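Local structure of carbohydrate binding protein, putative, cpb33A (Cellvibrio japonicus, 5FJQ) at residues L62-R67 / G72-R77; N17-P22 / A33-L38. The protein is a lytic polysaccharide monooxygenase important for efficient use of chitin, which this copper-binding domain probably binds and cleaves oxidatively. All coordinates share one frame; numbering follows the deposited sequence.

In the fold
Both contacts lie in the long insertion between strand 2-6 and strand 88-96 that carries the small helices of this domain. From the N terminus, helix 10-17 leads into contact 2, where 17-22 meets 33-38 and closes the loop that contains helix 25-33. The chain then passes strand 45-47 and helix 53-56 before contact 1 joins 62-67 to 72-77 across four residues. The two loops follow in series, neither nested nor crossed, yet they touch: Gly-72 N lies 2.8 Å from Gly-34 O, a probable hydrogen bond, and Met-73 packs on Leu-38. Contact 1, through its disulfide, ties this helical region to strand 169-178 of the mixed sheet.

Contact 1 of 2, residues L62-R67 / G72-R77; sequences LCSANR and GMDLAR
Asp-74 turns its CG anti to its own carbonyl carbon (chi1 -72°), which carries the carboxylate across to the backbone of Cys-63 and Ser-64, while the same kind of rotation at Cys-63 (chi1 -64°) sets SG beside its backbone N. The site belongs to the loop region that lies against the beta-sandwich core of this AA10 lytic polysaccharide monooxygenase domain, where Leu-62 to Ala-65 forms a type I beta turn, overlapped by a type I' turn from Ser-64 to Arg-67. Asp-74 suits the place because its short, charged side chain can take the Ser-64 N-H on one oxygen while the other meets Arg-61. Its OD1 accepts a weak, bent hydrogen bond from Ser-64 N (3.1 Å, 134°). OD2 takes a salt bridge from Arg-61, so the carboxylate meets a positive charge as well as the turn's N-H, which would be expected to favour its ionised form. The modelled approach of Ser-64 OG to Asp-74 OD2 is too short, so its geometry is doubtful.

Cys-63 CB rests against the 3-10 segment, 3.1 Å from Met-73 O and 3.9 Å from Met-73 CB. Its sulfur continues into the disulfide with Cys-174 in strand 169-178, so the turn is held covalently to the sheet. Met-73, long and flexible, bends at chi2 and chi3 and turns its end away, touching Val-11 of helix 10-17 and Ala-30 of helix 25-33. A water bridges the two segments, accepting from Cys-63 N at 2.8 Å and donating to Asp-74 OD1 at 2.7 Å.

Contact 2 of 2, residues N17-P22 / A33-L38; sequences NGIENP and AGNGGL
Ile-19 and Leu-38 bring the two backbones nearest, CA to CA at 6.6 Å, where the loop leaving helix 10-17 meets the 3-10 turn that begins at Gly-36. Gly-18 and Gly-34 both have positive phi as their helices end, and at these angles a side chain would press on the preceding carbonyl O, so glycine suits both places. Ile-19, branched and apolar, offers three carbons. Its CG1 lies 3.6 Å from Leu-38 CB, the two side chains running alongside each other, antiparallel, while CD1 reaches the backbone and comes 3.5 Å from Leu-38 C. The other branch, CG2, meets the amide of Asn-35, 3.7 Å from ND2. That amide also makes the polar link: Asn-35 ND2 donates to Ile-19 O at 3.1 Å, nearly straight at 157°, on a carbonyl lone pair and close to the amide's own plane. With chi1 at 82°, Asn-35 holds its CG between its backbone N and carbonyl carbon, directing the amide at Ile-19. Leu-38 also packs on Val-11 and Cys-14 of helix 10-17. The contact thus closes the loop around helix 25-33, in the helix-bearing region between strands 2-6 and 88-96 of an AA10 LPMO domain.

Contact 1 of 2, residues L62-R67 / G72-R77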
loop_
_atom_site.group_PDB
_atom_site.type_symbol
_atom_site.label_atom_id
_atom_site.label_comp_id
_atom_site.label_asym_id
_atom_site.label_seq_id
_atom_site.Cartn_x
_atom_site.Cartn_y
_atom_site.Cartn_z
ATOM N N LEU A 62 -5.581 1.062 7.082
ATOM C CA LEU A 62 -4.763 0.153 6.403
ATOM C C LEU A 62 -3.701 0.977 5.642
ATOM O O LEU A 62 -2.527 0.709 5.738
ATOM C CB LEU A 62 -5.646 -0.616 5.462
ATOM C CG LEU A 62 -6.055 -1.960 6.014
ATOM C CD1 LEU A 62 -7.107 -1.919 7.115
ATOM C CD2 LEU A 62 -6.467 -2.927 4.881
ATOM N N CYS A 63 -4.116 2.095 5.070
ATOM C CA CYS A 63 -3.177 2.886 4.276
ATOM C C CYS A 63 -2.154 3.698 5.062
ATOM O O CYS A 63 -1.097 4.029 4.509
ATOM C CB CYS A 63 -3.970 3.794 3.327
ATOM S SG CYS A 63 -4.975 2.948 2.066
ATOM N N SER A 64 -2.458 4.078 6.303
ATOM C CA SER A 64 -1.511 4.795 7.177
ATOM C C SER A 64 -0.765 3.845 8.118
ATOM O O SER A 64 0.044 4.295 8.922
ATOM C CB SER A 64 -2.257 5.802 8.073
ATOM O OG SER A 64 -3.374 5.170 8.739
ATOM N N ALA A 65 -1.104 2.549 8.046
ATOM C CA ALA A 65 -0.657 1.569 9.042
ATOM C C ALA A 65 -0.893 2.171 10.453
ATOM O O ALA A 65 -0.119 1.947 11.345
ATOM C CB ALA A 65 0.805 1.230 8.823
ATOM N N ASN A 66 -1.937 3.001 10.574
ATOM C CA ASN A 66 -2.357 3.661 11.825
ATOM C C ASN A 66 -1.371 4.710 12.354
ATOM O O ASN A 66 -1.366 5.056 13.558
ATOM C CB ASN A 66 -2.723 2.626 12.908
ATOM C CG ASN A 66 -3.629 3.198 13.996
ATOM O OD1 ASN A 66 -4.457 4.089 13.750
ATOM N ND2 ASN A 66 -3.519 2.637 15.200
ATOM N N ARG A 67 -0.570 5.267 11.437
ATOM C CA ARG A 67 0.333 6.332 11.777
ATOM C C ARG A 67 -0.300 7.678 11.473
ATOM O O ARG A 67 -0.741 7.884 10.362
ATOM C CB ARG A 67 1.614 6.152 10.975
ATOM C CG ARG A 67 2.249 4.810 11.367
ATOM C CD ARG A 67 3.310 4.331 10.455
ATOM N NE ARG A 67 4.462 5.211 10.546
ATOM C CZ ARG A 67 5.658 4.899 11.077
ATOM N NH1 ARG A 67 5.933 3.689 11.580
ATOM N NH2 ARG A 67 6.635 5.807 11.050
ATOM N N GLY A 72 -4.098 11.044 6.136
ATOM C CA GLY A 72 -4.642 11.620 4.918
ATOM C C GLY A 72 -4.806 10.478 3.889
ATOM O O GLY A 72 -5.755 10.460 3.110
ATOM N N MET A 73 -3.904 9.498 4.000
ATOM C CA MET A 73 -3.909 8.264 3.195
ATOM C C MET A 73 -5.105 7.360 3.423
ATOM O O MET A 73 -5.385 6.496 2.550
ATOM C CB MET A 73 -2.575 7.469 3.320
ATOM C CG MET A 73 -1.315 8.255 2.914
ATOM S SD MET A 73 -1.322 8.711 1.170
ATOM C CE MET A 73 -1.996 10.361 1.263
ATOM N N ASP A 74 -5.852 7.615 4.516
ATOM C CA ASP A 74 -6.955 6.767 4.904
ATOM C C ASP A 74 -8.287 7.206 4.340
ATOM O O ASP A 74 -9.340 6.564 4.635
ATOM C CB ASP A 74 -7.012 6.684 6.404
ATOM C CG ASP A 74 -5.865 5.838 6.998
ATOM O OD1 ASP A 74 -5.484 4.820 6.389
ATOM O OD2 ASP A 74 -5.335 6.152 8.073
ATOM N N LEU A 75 -8.275 8.313 3.602
ATOM C CA LEU A 75 -9.549 8.942 3.110
ATOM C C LEU A 75 -10.150 8.096 1.970
ATOM O O LEU A 75 -9.401 7.703 1.106
ATOM C CB LEU A 75 -9.251 10.359 2.607
ATOM C CG LEU A 75 -8.827 11.325 3.731
ATOM C CD1 LEU A 75 -8.543 12.724 3.222
ATOM C CD2 LEU A 75 -9.797 11.360 4.876
ATOM N N ALA A 76 -11.465 7.817 1.990
ATOM C CA ALA A 76 -12.207 7.199 0.863
ATOM C C ALA A 76 -12.442 8.219 -0.274
ATOM O O ALA A 76 -13.144 9.193 -0.109
ATOM C CB ALA A 76 -13.543 6.665 1.384
ATOM N N ARG A 77 -11.830 8.021 -1.424
ATOM C CA ARG A 77 -11.976 8.952 -2.538
ATOM C C ARG A 77 -11.936 8.132 -3.779
ATOM O O ARG A 77 -11.247 7.139 -3.800
ATOM C CB ARG A 77 -10.848 9.953 -2.514
ATOM C CG ARG A 77 -10.963 10.834 -1.262
ATOM C CD ARG A 77 -9.939 11.927 -1.257
ATOM N NE ARG A 77 -10.153 12.836 -2.387
ATOM C CZ ARG A 77 -10.782 14.017 -2.322
ATOM N NH1 ARG A 77 -11.245 14.491 -1.187
ATOM N NH2 ARG A 77 -10.891 14.780 -3.413
HETATM O O HOH W 1 -6.831 2.821 5.153
#

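Contact 2 of 2, residues N17-P22 / A33-L38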
loop_
_atom_site.group_PDB
_atom_site.type_symbol
_atom_site.label_atom_id
_atom_site.label_comp_id
_atom_site.label_asym_id
_atom_site.label_seq_id
_atom_site.Cartn_x
_atom_site.Cartn_y
_atom_site.Cartn_z
ATOM N N ASN A 17 3.170 14.758 -5.964
ATOM C CA ASN A 17 2.285 15.873 -6.288
ATOM C C ASN A 17 2.613 17.105 -5.377
ATOM O O ASN A 17 2.067 18.196 -5.605
ATOM C CB ASN A 17 0.836 15.469 -6.116
ATOM C CG ASN A 17 -0.141 16.583 -6.504
ATOM O OD1 ASN A 17 -0.879 17.130 -5.647
ATOM N ND2 ASN A 17 -0.143 16.936 -7.801
ATOM N N GLY A 18 3.481 16.926 -4.372
ATOM C CA GLY A 18 3.875 18.057 -3.449
ATOM C C GLY A 18 3.251 17.893 -2.070
ATOM O O GLY A 18 2.009 17.959 -1.903
ATOM N N ILE A 19 4.104 17.663 -1.071
ATOM C CA ILE A 19 3.634 17.368 0.230
ATOM C C ILE A 19 3.143 18.675 0.906
ATOM O O ILE A 19 2.098 18.673 1.522
ATOM C CB ILE A 19 4.729 16.707 1.089
ATOM C CG1 ILE A 19 5.119 15.340 0.489
ATOM C CG2 ILE A 19 4.258 16.583 2.551
ATOM C CD1 ILE A 19 6.472 14.814 0.999
ATOM N N GLU A 20 3.889 19.772 0.738
ATOM C CA GLU A 20 3.513 21.047 1.394
ATOM C C GLU A 20 2.365 21.778 0.661
ATOM O O GLU A 20 1.461 22.315 1.293
ATOM C CB GLU A 20 4.769 21.954 1.565
ATOM C CG GLU A 20 5.902 21.242 2.308
ATOM C CD GLU A 20 5.421 20.657 3.635
ATOM O OE1 GLU A 20 4.431 21.197 4.146
ATOM O OE2 GLU A 20 5.973 19.657 4.169
ATOM N N ASN A 21 2.416 21.770 -0.661
ATOM C CA ASN A 21 1.508 22.523 -1.528
ATOM C C ASN A 21 0.980 21.640 -2.639
ATOM O O ASN A 21 1.181 21.920 -3.791
ATOM C CB ASN A 21 2.225 23.706 -2.166
ATOM C CG ASN A 21 2.576 24.780 -1.152
ATOM O OD1 ASN A 21 3.754 25.070 -0.930
ATOM N ND2 ASN A 21 1.550 25.373 -0.516
ATOM N N PRO A 22 0.267 20.573 -2.279
ATOM C CA PRO A 22 -0.260 19.692 -3.306
ATOM C C PRO A 22 -1.249 20.464 -4.209
ATOM O O PRO A 22 -1.848 21.469 -3.793
ATOM C CB PRO A 22 -1.040 18.641 -2.496
ATOM C CG PRO A 22 -1.380 19.277 -1.213
ATOM C CD PRO A 22 -0.340 20.337 -0.952
ATOM N N ALA A 33 -5.824 16.069 6.500
ATOM C CA ALA A 33 -6.010 14.948 7.435
ATOM C C ALA A 33 -4.693 14.379 8.097
ATOM O O ALA A 33 -4.744 13.680 9.111
ATOM C CB ALA A 33 -6.816 13.848 6.762
ATOM N N GLY A 34 -3.524 14.703 7.557
ATOM C CA GLY A 34 -2.268 14.138 8.111
ATOM C C GLY A 34 -1.430 13.573 6.986
ATOM O O GLY A 34 -1.733 12.474 6.463
ATOM N N ASN A 35 -0.415 14.336 6.535
ATOM C CA ASN A 35 0.421 13.827 5.472
ATOM C C ASN A 35 1.931 14.072 5.665
ATOM O O ASN A 35 2.670 13.933 4.722
ATOM C CB ASN A 35 0.016 14.405 4.129
ATOM C CG ASN A 35 0.602 15.827 3.876
ATOM O OD1 ASN A 35 1.064 16.547 4.832
ATOM N ND2 ASN A 35 0.532 16.260 2.613
ATOM N N GLY A 36 2.382 14.482 6.850
ATOM C CA GLY A 36 3.814 14.806 6.931
ATOM C C GLY A 36 4.621 13.485 6.888
ATOM O O GLY A 36 5.832 13.486 6.660
ATOM N N GLY A 37 3.961 12.342 7.131
ATOM C CA GLY A 37 4.660 11.059 6.835
ATOM C C GLY A 37 4.988 10.826 5.350
ATOM O O GLY A 37 5.552 9.798 4.982
ATOM N N LEU A 38 4.587 11.737 4.463
ATOM C CA LEU A 38 4.796 11.509 3.043
ATOM C C LEU A 38 6.246 11.688 2.658
ATOM O O LEU A 38 6.644 11.278 1.545
ATOM C CB LEU A 38 3.890 12.382 2.150
ATOM C CG LEU A 38 2.378 12.125 2.048
ATOM C CD1 LEU A 38 1.711 13.228 1.261
ATOM C CD2 LEU A 38 2.158 10.778 1.390
#